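Local coordinates for protein transcriptional regulator, BadM/Rrf2 family (Thermincola potens, PDB 4CIC) that probably binds DNA as a winged-helix transcription factor of the Rrf2 family, an IscR thought to regulate iron-sulfur cluster biogenesis in this Gram-positive bacterium, at residues D20-F25 against Y69-E74; E27-L32 against G64-Y69. The protein carries 3 engineered substitutions. All coordinates share one frame; numbering follows the deposited sequence.

Interaction 1. Residues D20-F25 against Y69-E74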
loop_
_atom_site.group_PDB
_atom_site.type_symbol
_atom_site.label_atom_id
_atom_site.label_comp_id
_atom_site.label_asym_id
_atom_site.label_seq_id
_atom_site.Cartn_x
_atom_site.Cartn_y
_atom_site.Cartn_z
ATOM N N ASP A 20 -10.257 9.809 -17.214
ATOM C CA ASP A 20 -10.843 10.890 -18.026
ATOM C C ASP A 20 -10.902 10.457 -19.489
ATOM O O ASP A 20 -11.938 10.640 -20.176
ATOM C CB ASP A 20 -10.036 12.183 -17.843
ATOM C CG ASP A 20 -10.646 13.377 -18.588
ATOM O OD1 ASP A 20 -10.577 13.410 -19.833
ATOM O OD2 ASP A 20 -11.184 14.289 -17.909
ATOM N N LEU A 21 -9.820 9.872 -19.999
ATOM C CA LEU A 21 -9.880 9.322 -21.359
ATOM C C LEU A 21 -10.953 8.235 -21.527
ATOM O O LEU A 21 -11.647 8.183 -22.549
ATOM C CB LEU A 21 -8.510 8.793 -21.789
ATOM C CG LEU A 21 -7.437 9.865 -21.974
ATOM C CD1 LEU A 21 -6.064 9.223 -22.144
ATOM C CD2 LEU A 21 -7.786 10.662 -23.252
ATOM N N ALA A 22 -11.120 7.376 -20.521
ATOM C CA ALA A 22 -12.182 6.362 -20.580
ATOM C C ALA A 22 -13.568 6.994 -20.701
ATOM O O ALA A 22 -14.437 6.504 -21.453
ATOM C CB ALA A 22 -12.120 5.422 -19.337
ATOM N N GLN A 23 -13.774 8.083 -19.960
ATOM C CA GLN A 23 -15.049 8.814 -19.979
ATOM C C GLN A 23 -15.327 9.452 -21.319
ATOM O O GLN A 23 -16.472 9.758 -21.621
ATOM C CB GLN A 23 -15.070 9.913 -18.915
ATOM C CG GLN A 23 -15.166 9.308 -17.509
ATOM C CD GLN A 23 -15.265 10.364 -16.411
ATOM O OE1 GLN A 23 -14.322 11.122 -16.171
ATOM N NE2 GLN A 23 -16.406 10.403 -15.731
ATOM N N HIS A 24 -14.284 9.650 -22.117
ATOM C CA HIS A 24 -14.474 10.273 -23.433
ATOM C C HIS A 24 -14.224 9.329 -24.603
ATOM O O HIS A 24 -14.199 9.761 -25.761
ATOM C CB HIS A 24 -13.570 11.505 -23.551
ATOM C CG HIS A 24 -13.946 12.607 -22.610
ATOM N ND1 HIS A 24 -13.495 12.666 -21.315
ATOM C CD2 HIS A 24 -14.747 13.689 -22.785
ATOM C CE1 HIS A 24 -14.000 13.737 -20.720
ATOM N NE2 HIS A 24 -14.763 14.371 -21.593
ATOM N N PHE A 25 -14.057 8.041 -24.316
ATOM C CA PHE A 25 -13.631 7.064 -25.315
ATOM C C PHE A 25 -14.584 6.998 -26.503
ATOM O O PHE A 25 -14.145 6.992 -27.640
ATOM C CB PHE A 25 -13.486 5.692 -24.658
ATOM C CG PHE A 25 -12.894 4.620 -25.553
ATOM C CD1 PHE A 25 -11.708 4.835 -26.237
ATOM C CD2 PHE A 25 -13.507 3.386 -25.653
ATOM C CE1 PHE A 25 -11.166 3.831 -27.045
ATOM C CE2 PHE A 25 -12.963 2.363 -26.426
ATOM C CZ PHE A 25 -11.792 2.591 -27.129
ATOM N N TYR A 69 -5.955 13.043 -27.819
ATOM C CA TYR A 69 -5.585 11.722 -27.316
ATOM C C TYR A 69 -6.809 10.862 -27.067
ATOM O O TYR A 69 -7.854 11.379 -26.674
ATOM C CB TYR A 69 -4.783 11.865 -26.013
ATOM C CG TYR A 69 -3.388 12.396 -26.268
ATOM C CD1 TYR A 69 -3.136 13.762 -26.310
ATOM C CD2 TYR A 69 -2.335 11.526 -26.522
ATOM C CE1 TYR A 69 -1.861 14.244 -26.572
ATOM C CE2 TYR A 69 -1.064 11.999 -26.781
ATOM C CZ TYR A 69 -0.833 13.355 -26.800
ATOM O OH TYR A 69 0.440 13.814 -27.054
ATOM N N ILE A 70 -6.663 9.551 -27.282
ATOM C CA ILE A 70 -7.703 8.570 -26.950
ATOM C C ILE A 70 -7.052 7.342 -26.332
ATOM O O ILE A 70 -5.855 7.126 -26.507
ATOM C CB ILE A 70 -8.518 8.090 -28.187
ATOM C CG1 ILE A 70 -7.596 7.518 -29.261
ATOM C CG2 ILE A 70 -9.293 9.207 -28.746
ATOM C CD1 ILE A 70 -8.330 6.808 -30.382
ATOM N N LEU A 71 -7.819 6.557 -25.585
ATOM C CA LEU A 71 -7.301 5.265 -25.132
ATOM C C LEU A 71 -6.935 4.428 -26.347
ATOM O O LEU A 71 -7.619 4.467 -27.385
ATOM C CB LEU A 71 -8.344 4.505 -24.316
ATOM C CG LEU A 71 -8.832 5.075 -22.994
ATOM C CD1 LEU A 71 -9.916 4.171 -22.432
ATOM C CD2 LEU A 71 -7.686 5.182 -22.007
ATOM N N ALA A 72 -5.862 3.652 -26.207
ATOM C CA ALA A 72 -5.401 2.764 -27.272
ATOM C C ALA A 72 -5.934 1.330 -27.140
ATOM O O ALA A 72 -5.736 0.504 -28.042
ATOM C CB ALA A 72 -3.880 2.757 -27.315
ATOM N N ARG A 73 -6.588 1.048 -26.011
ATOM C CA ARG A 73 -7.321 -0.200 -25.774
ATOM C C ARG A 73 -8.670 0.180 -25.173
ATOM O O ARG A 73 -8.804 1.263 -24.604
ATOM C CB ARG A 73 -6.586 -1.096 -24.765
ATOM C CG ARG A 73 -5.171 -1.440 -25.143
ATOM C CD ARG A 73 -4.817 -2.841 -24.675
ATOM N NE ARG A 73 -4.837 -3.004 -23.216
ATOM C CZ ARG A 73 -3.780 -2.829 -22.429
ATOM N NH1 ARG A 73 -2.622 -2.456 -22.957
ATOM N NH2 ARG A 73 -3.879 -3.021 -21.114
ATOM N N GLU A 74 -9.651 -0.712 -25.270
ATOM C CA GLU A 74 -10.983 -0.442 -24.718
ATOM C C GLU A 74 -10.861 -0.445 -23.204
ATOM O O GLU A 74 -10.014 -1.142 -22.678
ATOM C CB GLU A 74 -11.973 -1.524 -25.143
ATOM C CG GLU A 74 -12.357 -1.474 -26.648
ATOM C CD GLU A 74 -13.126 -2.704 -27.114
ATOM O OE1 GLU A 74 -14.083 -3.119 -26.429
ATOM O OE2 GLU A 74 -12.768 -3.259 -28.171
HETATM O O HOH W 1 -10.411 7.960 -24.998
#
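Leu21, Ala22 and Phe25 meet Leu71 where the C-terminal end of helix 9-23 packs against the second wing strand, 68-71, of a winged helix-turn-helix domain. The contact illustrates how one branched side chain can join a wing strand to a helix end; here it is Leu71. Its two methyls divide the helix surface between them: CD2 lies 3.7 Å from Leu21 CB, while CD1 reaches 3.7 Å from the CA of Ala22. Leu21 in turn brings its CD2 methyl to the strand backbone, 3.5 Å from Tyr69 O. Just past the helix, Phe25 has CG anti to its backbone N (chi1 -173°), and its side chain crosses that of Leu71 at about a right angle. Phe25 CD1 packs 3.9 Å from Leu71 CB. The carbonyl O of Leu71 meets the edge of the ring at CE1, near the ring plane, and on the CE2 side the ring touches CA and CG of Glu74. No direct hydrogen bond joins the segments. Instead a water donates to Leu21 O, 2.8 Å away, and accepts from Leu71 N at 3.0 Å, giving both backbone groups a partner beside the Phe25 ring. The helix end is tied down by His24, whose ND1 donates to Asp20 O over 2.8 Å and nearly straight (172°). Beyond the two segments, Leu21 also packs on Ile35 of helix 32-39 and Val59 of strand 59-62, whereas Ala22 and Leu71 both lean on Leu133 of helix 133-143.

Interaction 2. Residues E27-L32 against G64-Y69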
loop_
_atom_site.group_PDB
_atom_site.type_symbol
_atom_site.label_atom_id
_atom_site.label_comp_id
_atom_site.label_asym_id
_atom_site.label_seq_id
_atom_site.Cartn_x
_atom_site.Cartn_y
_atom_site.Cartn_z
ATOM N N GLU A 27 -16.781 9.245 -27.492
ATOM C CA GLU A 27 -16.940 10.516 -28.184
ATOM C C GLU A 27 -15.743 10.848 -29.052
ATOM O O GLU A 27 -15.863 11.603 -30.012
ATOM C CB GLU A 27 -17.198 11.630 -27.179
ATOM C CG GLU A 27 -18.588 11.565 -26.572
ATOM C CD GLU A 27 -18.896 12.762 -25.696
ATOM O OE1 GLU A 27 -17.946 13.463 -25.283
ATOM O OE2 GLU A 27 -20.093 13.007 -25.431
ATOM N N GLY A 28 -14.584 10.292 -28.716
ATOM C CA GLY A 28 -13.389 10.512 -29.510
ATOM C C GLY A 28 -12.304 11.301 -28.799
ATOM O O GLY A 28 -12.378 11.536 -27.595
ATOM N N PRO A 29 -11.275 11.711 -29.545
ATOM C CA PRO A 29 -10.106 12.417 -29.008
ATOM C C PRO A 29 -10.387 13.680 -28.237
ATOM O O PRO A 29 -11.264 14.457 -28.606
ATOM C CB PRO A 29 -9.291 12.764 -30.261
ATOM C CG PRO A 29 -10.206 12.532 -31.405
ATOM C CD PRO A 29 -11.150 11.476 -30.993
ATOM N N VAL A 30 -9.637 13.874 -27.149
ATOM C CA VAL A 30 -9.698 15.122 -26.406
ATOM C C VAL A 30 -8.294 15.683 -26.231
ATOM O O VAL A 30 -7.305 14.958 -26.319
ATOM C CB VAL A 30 -10.376 14.945 -25.037
ATOM C CG1 VAL A 30 -11.838 14.545 -25.225
ATOM C CG2 VAL A 30 -9.628 13.894 -24.202
ATOM N N SER A 31 -8.204 16.982 -25.995
ATOM C CA SER A 31 -6.907 17.612 -25.836
ATOM C C SER A 31 -6.362 17.373 -24.434
ATOM O O SER A 31 -7.128 17.170 -23.485
ATOM C CB SER A 31 -7.014 19.112 -26.084
ATOM O OG SER A 31 -7.808 19.728 -25.088
ATOM N N LEU A 32 -5.042 17.412 -24.289
ATOM C CA LEU A 32 -4.452 17.311 -22.961
ATOM C C LEU A 32 -4.892 18.470 -22.073
ATOM O O LEU A 32 -5.132 18.287 -20.886
ATOM C CB LEU A 32 -2.924 17.231 -23.022
ATOM C CG LEU A 32 -2.390 15.879 -23.495
ATOM C CD1 LEU A 32 -0.923 15.714 -23.122
ATOM C CD2 LEU A 32 -3.231 14.741 -22.919
ATOM N N GLY A 64 -6.478 14.689 -35.958
ATOM C CA GLY A 64 -7.674 15.332 -36.489
ATOM C C GLY A 64 -7.845 16.812 -36.178
ATOM O O GLY A 64 -6.927 17.469 -35.681
ATOM N N ALA A 65 -9.026 17.341 -36.496
ATOM C CA ALA A 65 -9.409 18.692 -36.094
ATOM C C ALA A 65 -9.695 18.633 -34.607
ATOM O O ALA A 65 -9.018 19.280 -33.804
ATOM C CB ALA A 65 -10.635 19.148 -36.853
ATOM N N GLN A 66 -10.706 17.848 -34.242
ATOM C CA GLN A 66 -10.722 17.264 -32.912
ATOM C C GLN A 66 -9.635 16.199 -32.974
ATOM O O GLN A 66 -9.901 15.015 -33.169
ATOM C CB GLN A 66 -12.085 16.663 -32.536
ATOM C CG GLN A 66 -12.037 15.742 -31.304
ATOM C CD GLN A 66 -13.209 15.905 -30.360
ATOM O OE1 GLN A 66 -13.910 14.940 -30.050
ATOM N NE2 GLN A 66 -13.408 17.122 -29.868
ATOM N N GLY A 67 -8.393 16.654 -32.889
ATOM C CA GLY A 67 -7.270 15.760 -32.732
ATOM C C GLY A 67 -7.128 15.621 -31.238
ATOM O O GLY A 67 -8.020 16.023 -30.490
ATOM N N GLY A 68 -6.010 15.073 -30.784
ATOM C CA GLY A 68 -5.830 14.896 -29.362
ATOM C C GLY A 68 -5.557 13.453 -29.021
ATOM O O GLY A 68 -4.999 12.720 -29.831
ATOM N N TYR A 69 -5.955 13.043 -27.819
ATOM C CA TYR A 69 -5.585 11.722 -27.316
ATOM C C TYR A 69 -6.809 10.862 -27.067
ATOM O O TYR A 69 -7.854 11.379 -26.674
ATOM C CB TYR A 69 -4.783 11.865 -26.013
ATOM C CG TYR A 69 -3.388 12.396 -26.268
ATOM C CD1 TYR A 69 -3.136 13.762 -26.310
ATOM C CD2 TYR A 69 -2.335 11.526 -26.522
ATOM C CE1 TYR A 69 -1.861 14.244 -26.572
ATOM C CE2 TYR A 69 -1.064 11.999 -26.781
ATOM C CZ TYR A 69 -0.833 13.355 -26.800
ATOM O OH TYR A 69 0.440 13.814 -27.054
HETATM O O HOH W 2 -10.498 10.541 -25.684
#
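Leu32 and Tyr69 both set CG anti to the carbonyl carbon (chi1 -74° and -72°), and from these starting points the two side chains cross obliquely. The branch point of the leucine does much of the touching: Leu32 CG lies 3.5 Å from Tyr69 CE1. Its CD2 methyl is equally close to the neighbouring ring atom, 3.5 Å from Tyr69 CD1, so the fork of the leucine spans the CD1-CE1 bond of the ring. Ile50 of helix 43-55 touches both partners. Next to this pair the backbones meet in a single antiparallel bridge, Val30 with Tyr69 as a hydrogen-bonded pair. Val30 N donates to Tyr69 O at 3.1 Å, and Tyr69 N returns the bond to Val30 O at 2.8 Å, each within 15° of straight. Such a short extended segment between the first two helices, laid against a wing strand, is a recurring element of winged-helix domains; here it runs straight into helix 32-39, with Ser31 at the N-cap and its side chain capping a backbone N. The bridge carbonyls do double duty. Val30 O also takes a CA-H contact from Gly68, its CA 3.4 Å away, an approach open to a residue without a side chain. Tyr69 O is faced by Pro29 CA, likewise at 3.4 Å, and accepts from a water that donates to Gly28 O as well. Nearer the wing tip the Pro29 ring rests on the turn: CB is 3.5 Å from Gly67 O, while CG meets Gln66. That glutamine, the centre of an inverse gamma turn, is poorly ordered, and the details of its side chain beside Pro29 are doubtful.

How the interactions relate
Interactions 1 and 2 lie with centres about 10 Å apart on strand 68-71 and share Tyr69, whose backbone serves both contacts. The two are in direct packing contact. Leu21 CD2 packs 3.8 Å from Val30 CG2, His24 CG lies 3.9 Å from Val30 CG1, and Ile70 CG2 comes within 3.3 Å of Pro29 N. Thus the strand is held to the end of helix 9-23 and to the loop that follows it. The tyrosine ring reaches Ile50 and Arg54 of helix 43-55, the expected recognition helix. The bound sodium ion is remote, about 12 Å from the side chain of Arg73, and takes no part in either contact.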